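PDB 5FWN: imine reductase, which catalyses the NADP(H)-dependent reduction of imines to amines. Local coordinates for the interface of chains A and B. Coordinates in Å, arbitrary orientation; residue numbers count along the deposited sequence, not the author numbering. Chains: chain A/B, Imine reductase.

Contact 1: the interface of chains A and B. Residues chain A 191-192, 247-248, 251, 255; chain B 99, 168-169, 172-173.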
ATOM      1  N   LEU A 191       7.391 -14.449   2.992  1.00 20.00           N
ATOM      2  CA  LEU A 191       8.603 -14.362   3.743  1.00 19.80           C
ATOM      3  C   LEU A 191       8.383 -14.742   5.199  1.00 21.85           C
ATOM      4  O   LEU A 191       9.134 -15.566   5.736  1.00 19.08           O
ATOM      5  CB  LEU A 191       9.205 -13.002   3.578  1.00 20.55           C
ATOM      6  CG  LEU A 191      10.571 -12.735   4.134  1.00 22.12           C
ATOM      7  CD1 LEU A 191      11.581 -13.689   3.497  1.00 23.65           C
ATOM      8  CD2 LEU A 191      10.911 -11.291   3.840  1.00 24.69           C
ATOM      9  N   VAL A 192       7.358 -14.181   5.843  1.00 22.47           N
ATOM     10  CA  VAL A 192       7.102 -14.571   7.258  1.00 21.00           C
ATOM     11  C   VAL A 192       6.565 -16.010   7.314  1.00 19.14           C
ATOM     12  O   VAL A 192       6.900 -16.780   8.220  1.00 17.30           O
ATOM     13  CB  VAL A 192       6.199 -13.610   8.020  1.00 20.55           C
ATOM     14  CG1 VAL A 192       6.860 -12.242   8.105  1.00 20.38           C
ATOM     15  CG2 VAL A 192       4.776 -13.555   7.468  1.00 20.79           C
ATOM     16  N   HIS A 247      19.559  -6.395   1.993  1.00 23.25           N
ATOM     17  CA  HIS A 247      19.175  -7.201   3.168  1.00 24.77           C
ATOM     18  C   HIS A 247      17.887  -7.969   3.011  1.00 24.82           C
ATOM     19  O   HIS A 247      17.784  -9.117   3.462  1.00 25.54           O
ATOM     20  CB  HIS A 247      19.122  -6.337   4.451  1.00 25.59           C
ATOM     21  CG  HIS A 247      20.473  -5.875   4.875  1.00 27.03           C
ATOM     22  ND1 HIS A 247      20.706  -4.645   5.439  1.00 31.60           N
ATOM     23  CD2 HIS A 247      21.689  -6.441   4.712  1.00 30.12           C
ATOM     24  CE1 HIS A 247      21.997  -4.479   5.638  1.00 28.76           C
ATOM     25  NE2 HIS A 247      22.615  -5.555   5.211  1.00 31.25           N
ATOM     26  N   ILE A 248      16.900  -7.334   2.377  1.00 23.66           N
ATOM     27  CA  ILE A 248      15.609  -7.994   2.131  1.00 21.30           C
ATOM     28  C   ILE A 248      15.841  -9.181   1.182  1.00 21.84           C
ATOM     29  O   ILE A 248      15.332 -10.243   1.433  1.00 23.31           O
ATOM     30  CB  ILE A 248      14.591  -7.016   1.566  1.00 21.54           C
ATOM     31  CG1 ILE A 248      14.221  -5.974   2.642  1.00 22.80           C
ATOM     32  CG2 ILE A 248      13.356  -7.749   1.082  1.00 21.20           C
ATOM     33  CD1 ILE A 248      13.474  -4.771   2.109  1.00 23.19           C
ATOM     34  N   THR A 251      17.651 -11.887   3.070  1.00 21.77           N
ATOM     35  CA  THR A 251      16.767 -12.572   3.993  1.00 21.15           C
ATOM     36  C   THR A 251      15.888 -13.532   3.195  1.00 21.17           C
ATOM     37  O   THR A 251      15.653 -14.687   3.602  1.00 19.18           O
ATOM     38  CB  THR A 251      15.925 -11.542   4.743  1.00 21.00           C
ATOM     39  OG1 THR A 251      16.781 -10.744   5.561  1.00 21.05           O
ATOM     40  CG2 THR A 251      14.874 -12.168   5.568  1.00 19.72           C
ATOM     41  N   GLN A 255      15.599 -17.615   3.560  1.00 25.55           N
ATOM     42  CA  GLN A 255      14.296 -18.217   3.904  1.00 24.61           C
ATOM     43  C   GLN A 255      13.750 -19.114   2.802  1.00 24.03           C
ATOM     44  O   GLN A 255      12.667 -19.695   3.008  1.00 21.98           O
ATOM     45  CB  GLN A 255      13.258 -17.111   4.224  1.00 24.55           C
ATOM     46  CG  GLN A 255      13.584 -16.299   5.469  1.00 27.12           C
ATOM     47  CD  GLN A 255      13.673 -17.147   6.742  1.00 27.39           C
ATOM     48  OE1 GLN A 255      14.614 -16.987   7.512  1.00 30.11           O
ATOM     49  NE2 GLN A 255      12.678 -18.025   6.978  1.00 23.24           N
TER
ATOM     50  N   PRO B  99      18.025 -12.701   9.386  1.00 26.45           N
ATOM     51  CA  PRO B  99      17.750 -13.435  10.586  1.00 25.43           C
ATOM     52  C   PRO B  99      18.927 -14.335  11.010  1.00 25.42           C
ATOM     53  O   PRO B  99      19.145 -14.521  12.204  1.00 24.41           O
ATOM     54  CB  PRO B  99      16.512 -14.259  10.205  1.00 28.56           C
ATOM     55  CG  PRO B  99      15.827 -13.454   9.152  1.00 26.79           C
ATOM     56  CD  PRO B  99      16.994 -12.951   8.362  1.00 26.76           C
ATOM     57  N   VAL B 168      13.894  -9.037  12.502  1.00 20.88           N
ATOM     58  CA  VAL B 168      14.450  -8.827  11.175  1.00 20.80           C
ATOM     59  C   VAL B 168      13.554  -9.431  10.102  1.00 21.39           C
ATOM     60  O   VAL B 168      13.384  -8.866   9.013  1.00 19.50           O
ATOM     61  CB  VAL B 168      15.854  -9.438  11.035  1.00 22.38           C
ATOM     62  CG1 VAL B 168      16.321  -9.370   9.583  1.00 24.86           C
ATOM     63  CG2 VAL B 168      16.811  -8.636  11.842  1.00 24.84           C
ATOM     64  N   LEU B 169      12.978 -10.578  10.406  1.00 21.51           N
ATOM     65  CA  LEU B 169      12.077 -11.208   9.456  1.00 21.43           C
ATOM     66  C   LEU B 169      10.858 -10.312   9.192  1.00 20.00           C
ATOM     67  O   LEU B 169      10.541 -10.039   8.060  1.00 18.01           O
ATOM     68  CB  LEU B 169      11.638 -12.557   9.974  1.00 23.57           C
ATOM     69  CG  LEU B 169      10.805 -13.375   8.989  1.00 25.07           C
ATOM     70  CD1 LEU B 169      11.708 -13.870   7.862  1.00 26.78           C
ATOM     71  CD2 LEU B 169      10.179 -14.544   9.687  1.00 25.14           C
ATOM     72  N   THR B 172      12.072  -6.920   7.411  1.00 19.03           N
ATOM     73  CA  THR B 172      12.378  -7.137   6.012  1.00 18.38           C
ATOM     74  C   THR B 172      11.134  -7.429   5.201  1.00 17.29           C
ATOM     75  O   THR B 172      10.998  -6.921   4.093  1.00 16.86           O
ATOM     76  CB  THR B 172      13.451  -8.233   5.769  1.00 18.87           C
ATOM     77  OG1 THR B 172      13.040  -9.450   6.361  1.00 19.55           O
ATOM     78  CG2 THR B 172      14.751  -7.795   6.376  1.00 23.04           C
ATOM     79  N   ALA B 173      10.205  -8.179   5.747  1.00 17.95           N
ATOM     80  CA  ALA B 173       8.932  -8.434   5.065  1.00 17.64           C
ATOM     81  C   ALA B 173       8.092  -7.125   4.864  1.00 19.53           C
ATOM     82  O   ALA B 173       7.654  -6.794   3.740  1.00 16.25           O
ATOM     83  CB  ALA B 173       8.141  -9.450   5.854  1.00 17.85           C
TER

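Contact 2: the interface of chains A and B. Residues chain A 98-100, 168-169, 172; chain B 191, 195, 251, 254-255.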
ATOM      1  N   THR A  98     -10.098   3.445 -20.863  1.00 22.34           N
ATOM      2  CA  THR A  98      -8.980   4.403 -20.873  1.00 22.40           C
ATOM      3  C   THR A  98      -9.582   5.771 -21.027  1.00 24.60           C
ATOM      4  O   THR A  98     -10.734   5.876 -21.446  1.00 20.26           O
ATOM      5  CB  THR A  98      -8.072   4.213 -22.082  1.00 21.98           C
ATOM      6  OG1 THR A  98      -8.788   4.581 -23.242  1.00 24.18           O
ATOM      7  CG2 THR A  98      -7.625   2.732 -22.309  1.00 21.34           C
ATOM      8  N   PRO A  99      -8.813   6.841 -20.727  1.00 24.80           N
ATOM      9  CA  PRO A  99      -9.395   8.175 -20.892  1.00 24.77           C
ATOM     10  C   PRO A  99      -9.784   8.559 -22.344  1.00 25.47           C
ATOM     11  O   PRO A  99     -10.748   9.288 -22.536  1.00 23.99           O
ATOM     12  CB  PRO A  99      -8.278   9.114 -20.352  1.00 25.45           C
ATOM     13  CG  PRO A  99      -7.476   8.234 -19.405  1.00 26.73           C
ATOM     14  CD  PRO A  99      -7.467   6.913 -20.128  1.00 25.24           C
ATOM     15  N   LYS A 100      -9.029   8.105 -23.335  1.00 24.47           N
ATOM     16  CA  LYS A 100      -9.421   8.358 -24.737  1.00 27.70           C
ATOM     17  C   LYS A 100     -10.802   7.741 -24.973  1.00 26.71           C
ATOM     18  O   LYS A 100     -11.608   8.354 -25.649  1.00 25.99           O
ATOM     19  CB  LYS A 100      -8.388   7.823 -25.775  1.00 28.87           C
ATOM     20  CG  LYS A 100      -8.927   7.401 -27.155  1.00 32.23           C
ATOM     21  N   VAL A 168     -11.591   7.760 -15.134  1.00 20.70           N
ATOM     22  CA  VAL A 168     -10.731   6.655 -15.586  1.00 21.69           C
ATOM     23  C   VAL A 168      -9.246   6.888 -15.225  1.00 20.27           C
ATOM     24  O   VAL A 168      -8.509   5.964 -14.836  1.00 16.87           O
ATOM     25  CB  VAL A 168     -10.818   6.438 -17.092  1.00 23.09           C
ATOM     26  CG1 VAL A 168      -9.795   5.396 -17.536  1.00 26.70           C
ATOM     27  CG2 VAL A 168     -12.171   5.900 -17.392  1.00 25.82           C
ATOM     28  N   LEU A 169      -8.803   8.126 -15.363  1.00 19.81           N
ATOM     29  CA  LEU A 169      -7.418   8.425 -15.063  1.00 19.28           C
ATOM     30  C   LEU A 169      -7.139   8.164 -13.560  1.00 18.11           C
ATOM     31  O   LEU A 169      -6.182   7.489 -13.211  1.00 16.20           O
ATOM     32  CB  LEU A 169      -7.074   9.843 -15.438  1.00 20.36           C
ATOM     33  CG  LEU A 169      -5.621  10.225 -15.291  1.00 22.90           C
ATOM     34  CD1 LEU A 169      -4.777   9.532 -16.324  1.00 24.12           C
ATOM     35  CD2 LEU A 169      -5.441  11.742 -15.404  1.00 24.42           C
ATOM     36  N   THR A 172      -7.561   4.264 -12.818  1.00 16.13           N
ATOM     37  CA  THR A 172      -6.402   3.476 -13.283  1.00 17.52           C
ATOM     38  C   THR A 172      -5.156   3.731 -12.452  1.00 17.51           C
ATOM     39  O   THR A 172      -4.449   2.807 -12.143  1.00 18.97           O
ATOM     40  CB  THR A 172      -6.100   3.680 -14.768  1.00 19.08           C
ATOM     41  OG1 THR A 172      -5.947   5.044 -15.042  1.00 20.37           O
ATOM     42  CG2 THR A 172      -7.258   3.153 -15.592  1.00 21.88           C
TER
ATOM     43  N   LEU B 191       0.933   9.065 -13.511  1.00 21.23           N
ATOM     44  CA  LEU B 191      -0.208   8.940 -14.385  1.00 23.37           C
ATOM     45  C   LEU B 191      -1.117  10.145 -14.295  1.00 21.82           C
ATOM     46  O   LEU B 191      -1.488  10.697 -15.329  1.00 20.93           O
ATOM     47  CB  LEU B 191      -1.025   7.690 -14.071  1.00 26.58           C
ATOM     48  CG  LEU B 191      -0.739   6.477 -14.948  1.00 31.46           C
ATOM     49  CD1 LEU B 191      -1.601   5.343 -14.381  1.00 35.84           C
ATOM     50  CD2 LEU B 191      -1.066   6.709 -16.422  1.00 32.64           C
ATOM     51  N   ALA B 195      -1.688  14.320 -16.859  1.00 21.54           N
ATOM     52  CA  ALA B 195      -2.852  15.154 -17.268  1.00 20.75           C
ATOM     53  C   ALA B 195      -2.825  16.522 -16.648  1.00 21.84           C
ATOM     54  O   ALA B 195      -3.786  17.275 -16.782  1.00 20.99           O
ATOM     55  CB  ALA B 195      -4.161  14.484 -16.852  1.00 20.59           C
ATOM     56  N   THR B 251      -3.900   2.937 -20.648  1.00 16.84           N
ATOM     57  CA  THR B 251      -4.050   4.333 -20.192  1.00 17.01           C
ATOM     58  C   THR B 251      -2.669   4.940 -20.038  1.00 17.58           C
ATOM     59  O   THR B 251      -2.409   6.068 -20.442  1.00 17.83           O
ATOM     60  CB  THR B 251      -4.798   4.357 -18.823  1.00 17.66           C
ATOM     61  OG1 THR B 251      -6.158   3.896 -18.986  1.00 18.74           O
ATOM     62  CG2 THR B 251      -4.811   5.705 -18.202  1.00 17.61           C
ATOM     63  N   GLU B 254      -1.294   5.801 -23.441  1.00 18.28           N
ATOM     64  CA  GLU B 254      -1.964   7.043 -23.909  1.00 20.66           C
ATOM     65  C   GLU B 254      -1.403   8.279 -23.279  1.00 18.17           C
ATOM     66  O   GLU B 254      -1.300   9.291 -23.931  1.00 14.47           O
ATOM     67  CB  GLU B 254      -3.492   7.074 -23.592  1.00 21.67           C
ATOM     68  CG  GLU B 254      -4.321   6.047 -24.343  1.00 24.15           C
ATOM     69  CD  GLU B 254      -5.813   6.085 -23.998  1.00 22.82           C
ATOM     70  OE1 GLU B 254      -6.267   7.035 -23.317  1.00 21.79           O
ATOM     71  OE2 GLU B 254      -6.525   5.184 -24.503  1.00 24.63           O
ATOM     72  N   GLN B 255      -1.130   8.204 -21.978  1.00 18.62           N
ATOM     73  CA  GLN B 255      -0.694   9.373 -21.214  1.00 19.32           C
ATOM     74  C   GLN B 255       0.807   9.656 -21.329  1.00 19.39           C
ATOM     75  O   GLN B 255       1.271  10.637 -20.766  1.00 19.73           O
ATOM     76  CB  GLN B 255      -1.062   9.159 -19.737  1.00 20.94           C
ATOM     77  CG  GLN B 255      -2.553   9.118 -19.435  1.00 20.03           C
ATOM     78  CD  GLN B 255      -3.307  10.380 -19.836  1.00 22.32           C
ATOM     79  OE1 GLN B 255      -4.341  10.290 -20.460  1.00 26.70           O
ATOM     80  NE2 GLN B 255      -2.784  11.565 -19.484  1.00 22.42           N
TER

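Contact 1: the interface of chains A and B
A:Leu191 and A:Val192 pack on B:Leu169 and B:Ala173 at the apolar centre of this helix-helix contact. A:Leu191 has CG anti to its backbone N (chi1 -172°), which sends the CD2 methyl to the backbone of B:Ala173, 3.7 Å from its CA. The side chains of A:Leu191 and B:Leu169 run past each other in opposite directions. A:Val192 meets the same helix with its CG1 methyl, 3.8 Å from B:Ala173 CB. B:Leu169 divides its two methyls: CD2 lies against A:Val192 CA, and CD1 touches the aliphatic part of A:Gln255, 3.9 Å from CG.

Beyond this core, B:Thr172 and A:Thr251 meet tip to tip. B:Thr172 OG1 lies 3.4 Å from the A:Thr251 CG2 methyl, so this approach is hydroxyl to methyl. A:Ile248 covers the flank of B:Thr172, with CG1 3.9 Å from CB. B:Pro99 crosses A:Thr251 at about a right angle and brings its ring CD to 3.6 Å from CG2.

The threonine hydroxyls, buried in the contact, are bonded within their own chains. B:Thr172 OG1 takes the crowded position between its backbone N and carbonyl carbon (chi1 57°). From there it donates to B:Val168 O at 2.7 Å and makes a second, poorer hydrogen bond to B:Leu169 O, approaching from above that carbonyl's plane. A:Thr251 OG1 likewise donates to A:His247 O, 2.8 Å away. An alanine in place of B:Thr172 would probably open a gap beside the methyl and hydroxyl of A:Thr251 and leave the carbonyl of B:Val168 without its hydroxyl partner.

In the fold, the start of helix 166-193 of chain B lies against the end of the same helix and the last turns of helix 238-254 in chain A. B:Pro99, at the start of helix 99-111, brings the cofactor-binding domain to the edge of the patch.

Contact 2: the interface of chains A and B
A:Leu169 reaches into chain B between B:Leu191, B:Ala195 and B:Gln255, and forms the apolar centre of this contact between the cofactor-binding domain and helix 166-193 of chain A and the helical domain of chain B. Its CG is anti to the backbone N (chi1 -174°), which carries both methyls across the boundary. CD2 presses on the B:Ala195 methyl, CB, at 3.4 Å, a tight fit. CD1 faces the B:Leu191 carbonyl, 3.6 Å from O, and also rests on the bent chain of B:Gln255, 3.8 Å from CG. The last two side chains lie at a slant to each other. The amide end of B:Gln255 points tip to tip at the ring of A:Pro99.

The next layer is built around B:Thr251. Its CG2 methyl is wedged between A:Pro99 CD, at 3.5 Å, and the A:Thr172 hydroxyl. The A:Pro99 and B:Thr251 side chains cross at about a right angle. A:Thr172 OG1 is held inward by its own helix, where it donates to A:Val168 O. The B:Thr251 hydroxyl is turned toward the backbone of A:Thr98.

At the polar rim, B:Glu254 crosses to the start of helix 99-111. Its chain is extended beyond CG (chi2 179°), and the carboxylate arrives across the side chain of A:Thr98. Both carboxylate oxygens are used. The A:Thr98 hydroxyl, OG1, donates to OE2 at 2.7 Å. OE1 takes the backbone N-H of A:Lys100. Together the two bonds fix the rotation of the carboxylate. A negative group at the first turn of a helix would probably be favoured by the helix dipole, so B:Glu254 is likely to cap helix 99-111 from the other chain. The side chain of A:Lys100 is modelled only in part. Its backbone N-H meets B:Glu254 OE1 on the syn side, with N to OE1 3.0 Å and an angle of 157° at the hydrogen.

The centres of contact 1 and contact 2 lie about 37 Å apart, on opposite sides of the two-fold axis. They use the same elements with the chains exchanged: the two ends of helix 166-193, the end of the helix that starts at residue 238 (238-254 in A, 238-255 in B) and the start of helix 99-111. The two copies are not identical in detail, because Leu191 has a different rotamer in each. At both ends the cofactor-binding domain of one chain touches the helical domain of the other. This fits the intertwined dimer of imine reductases, and might couple domain closure to the partner chain.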